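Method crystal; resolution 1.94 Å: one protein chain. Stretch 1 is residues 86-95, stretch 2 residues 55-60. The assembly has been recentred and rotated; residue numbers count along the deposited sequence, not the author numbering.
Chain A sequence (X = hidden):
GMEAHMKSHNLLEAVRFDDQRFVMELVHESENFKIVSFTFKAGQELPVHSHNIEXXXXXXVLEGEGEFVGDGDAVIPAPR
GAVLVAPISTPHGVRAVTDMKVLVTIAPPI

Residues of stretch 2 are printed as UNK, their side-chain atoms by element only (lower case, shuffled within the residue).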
# COMPACT_ATOMS: atom_id res chain seq x y z
N ALA A 86 -9.15 0.16 -8.04
CA ALA A 86 -9.91 -0.23 -9.20
C ALA A 86 -10.35 -1.67 -9.15
O ALA A 86 -9.69 -2.48 -8.49
CB ALA A 86 -9.06 0.01 -10.49
N PRO A 87 -11.48 -1.99 -9.81
CA PRO A 87 -11.82 -3.40 -10.00
C PRO A 87 -10.70 -4.07 -10.83
O PRO A 87 -10.07 -3.43 -11.68
CB PRO A 87 -13.16 -3.35 -10.78
CG PRO A 87 -13.73 -2.02 -10.47
CD PRO A 87 -12.53 -1.12 -10.38
N ILE A 88 -10.43 -5.34 -10.53
CA ILE A 88 -9.43 -6.14 -11.26
C ILE A 88 -9.78 -6.24 -12.77
O ILE A 88 -8.88 -6.31 -13.63
CB ILE A 88 -9.31 -7.56 -10.62
CG1 ILE A 88 -8.72 -7.47 -9.21
CG2 ILE A 88 -8.43 -8.48 -11.44
CD1 ILE A 88 -8.94 -8.77 -8.43
N SER A 89 -11.09 -6.26 -13.07
CA SER A 89 -11.59 -6.31 -14.43
C SER A 89 -11.48 -4.97 -15.19
O SER A 89 -11.62 -4.97 -16.41
CB SER A 89 -13.05 -6.81 -14.44
OG SER A 89 -13.87 -6.02 -13.57
N THR A 90 -11.22 -3.86 -14.49
CA THR A 90 -11.05 -2.55 -15.13
C THR A 90 -9.62 -2.40 -15.65
O THR A 90 -8.69 -2.56 -14.86
CB THR A 90 -11.38 -1.42 -14.15
OG1 THR A 90 -12.77 -1.53 -13.81
CG2 THR A 90 -11.12 -0.03 -14.76
N PRO A 91 -9.44 -2.08 -16.96
CA PRO A 91 -8.10 -1.94 -17.52
C PRO A 91 -7.24 -0.99 -16.72
O PRO A 91 -7.65 0.14 -16.49
CB PRO A 91 -8.35 -1.39 -18.93
CG PRO A 91 -9.65 -1.90 -19.28
CD PRO A 91 -10.45 -1.89 -18.03
N HIS A 92 -6.09 -1.48 -16.27
CA HIS A 92 -5.16 -0.68 -15.48
C HIS A 92 -3.73 -1.00 -15.89
O HIS A 92 -3.42 -2.13 -16.24
CB HIS A 92 -5.32 -0.96 -13.99
CG HIS A 92 -5.24 -2.42 -13.64
ND1 HIS A 92 -6.33 -3.24 -13.70
CD2 HIS A 92 -4.19 -3.20 -13.28
CE1 HIS A 92 -5.97 -4.47 -13.36
NE2 HIS A 92 -4.67 -4.47 -13.11
N GLY A 93 -2.88 0.01 -15.77
CA GLY A 93 -1.48 -0.10 -16.10
C GLY A 93 -0.76 0.99 -15.39
O GLY A 93 -1.40 1.88 -14.77
N VAL A 94 0.57 0.93 -15.45
CA VAL A 94 1.41 1.92 -14.76
C VAL A 94 2.56 2.30 -15.67
O VAL A 94 3.15 1.42 -16.26
CB VAL A 94 1.99 1.34 -13.46
CG1 VAL A 94 2.91 2.33 -12.81
CG2 VAL A 94 0.87 0.93 -12.49
N ARG A 95 2.86 3.60 -15.77
CA ARG A 95 3.96 4.12 -16.56
C ARG A 95 4.86 4.91 -15.62
O ARG A 95 4.37 5.74 -14.87
CB ARG A 95 3.41 5.01 -17.65
CG ARG A 95 4.41 5.37 -18.72
CD ARG A 95 3.69 6.13 -19.82
NE ARG A 95 2.80 5.24 -20.54
CZ ARG A 95 1.58 5.51 -21.01
NH1 ARG A 95 0.96 6.67 -20.81
NH2 ARG A 95 0.94 4.56 -21.64
N UNK A 55 -13.42 -8.68 -7.64
CA UNK A 55 -12.41 -8.19 -6.72
C UNK A 55 -11.85 -6.89 -7.19
O UNK A 55 -12.15 -6.43 -8.30
N UNK A 56 -11.00 -6.31 -6.34
CA UNK A 56 -10.35 -5.04 -6.60
C UNK A 56 -8.86 -5.07 -6.38
O UNK A 56 -8.34 -5.99 -5.78
c UNK A 56 -12.36 -3.56 -6.12
o UNK A 56 -13.51 -3.51 -4.07
o UNK A 56 -13.22 -1.59 -5.10
c UNK A 56 -10.98 -4.00 -5.68
c UNK A 56 -13.06 -2.83 -5.01
N UNK A 57 -8.16 -4.06 -6.89
CA UNK A 57 -6.76 -3.89 -6.55
C UNK A 57 -6.52 -2.47 -6.11
O UNK A 57 -7.29 -1.57 -6.45
c UNK A 57 -5.79 -4.20 -7.70
c UNK A 57 -4.47 -3.44 -9.69
c UNK A 57 -5.75 -3.26 -8.92
c UNK A 57 -6.93 -3.49 -9.80
N UNK A 58 -5.45 -2.27 -5.34
CA UNK A 58 -4.99 -0.92 -5.08
C UNK A 58 -3.52 -0.90 -5.49
O UNK A 58 -2.82 -1.90 -5.31
c UNK A 58 -5.32 -0.41 -3.67
c UNK A 58 -4.42 -0.98 -2.58
n UNK A 58 -5.00 -1.76 -1.71
o UNK A 58 -3.26 -0.64 -2.48
N UNK A 59 -3.08 0.20 -6.08
CA UNK A 59 -1.70 0.38 -6.50
C UNK A 59 -1.18 1.58 -5.73
O UNK A 59 -1.69 2.68 -5.92
c UNK A 59 -2.20 -0.48 -8.81
c UNK A 59 -1.55 0.64 -8.00
c UNK A 59 -2.07 -0.35 -10.32
c UNK A 59 -0.07 0.84 -8.34
N UNK A 60 -0.15 1.37 -4.90
CA UNK A 60 0.42 2.44 -4.09
C UNK A 60 1.80 2.80 -4.62
O UNK A 60 2.63 1.93 -4.78
c UNK A 60 0.57 1.97 -2.62
c UNK A 60 1.07 3.16 -1.75
c UNK A 60 -0.78 1.46 -2.13
O HOH W 1 -13.15 -6.90 -10.80

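Position 55 has backbone atoms and nothing beyond CA. Its carbonyl O accepts a hydrogen bond from Ile88 N at 3.0 Å, and water 1 donates to the same O at 2.7 Å while accepting from Ser89 N at 3.1 Å. With phi at 110° and psi at 174°, a CB would be jammed against the carbonyl of the preceding residue, and it would also lie 3.0 Å from Ile88 CD1. The residue is Gly55, the type that tolerates this backbone.

Position 56 carries three carbons, the third holding two oxygens: a carboxylate on a two-carbon stem. CA to CB points away from stretch 1, yet the second side-chain carbon rests 3.9 Å from Pro87 CA. This is Glu56. Its stem covers the proline backbone, and both carboxylate oxygens find hydrogen bonds elsewhere in the structure, so an acidic end suits this partly exposed site.

Position 57 has four carbons, forked at the second. One arm of the fork lies 3.6 Å from His92 NE2; the other comes within 4.2 Å of Ala86 CB and 3.7 Å of Pro87 O. The late fork identifies Leu57. Its CD1 sits over the face of the imidazole, 3.8 Å from the ring centroid, in a CH-pi contact, while CD2 packs beside Ala86 and Ile88. The histidine is steadied from its own stretch, where ND1 donates to Thr90 O at 2.7 Å.

Position 58 shows two carbons, the second bearing one oxygen and one nitrogen; the CA-to-CB bond points away from stretch 1, and no side-chain atom touches it. It is Asn58, a buried residue whose amide nitrogen is hydrogen-bonded elsewhere in the structure.

Position 59 has four carbons, forked at the first, with one arm two carbons long. The end of that arm reaches Val94 CG2 at 3.9 Å. This is Ile59, an apolar side chain long enough to reach the valine.

Position 60 has one carbon carrying two more, and no contact with stretch 1. It is Val60, a beta-branched residue well suited to a buried strand.

The contact joins antiparallel backbone pairing to apolar packing. Ala86 N donates to Leu57 O at 3.0 Å and Leu57 N to Ala86 O at 2.7 Å; Ile88 N to Gly55 O extends the ladder as stretch 1 enters the type I turn from Pro87 to Thr90. Leu57 belongs to both parts, paired through its backbone with Ala86 and packed through its side chain on His92, while Ile59 meets Val94 through side chains alone.

Stretch 2 (55-60) GELNIV
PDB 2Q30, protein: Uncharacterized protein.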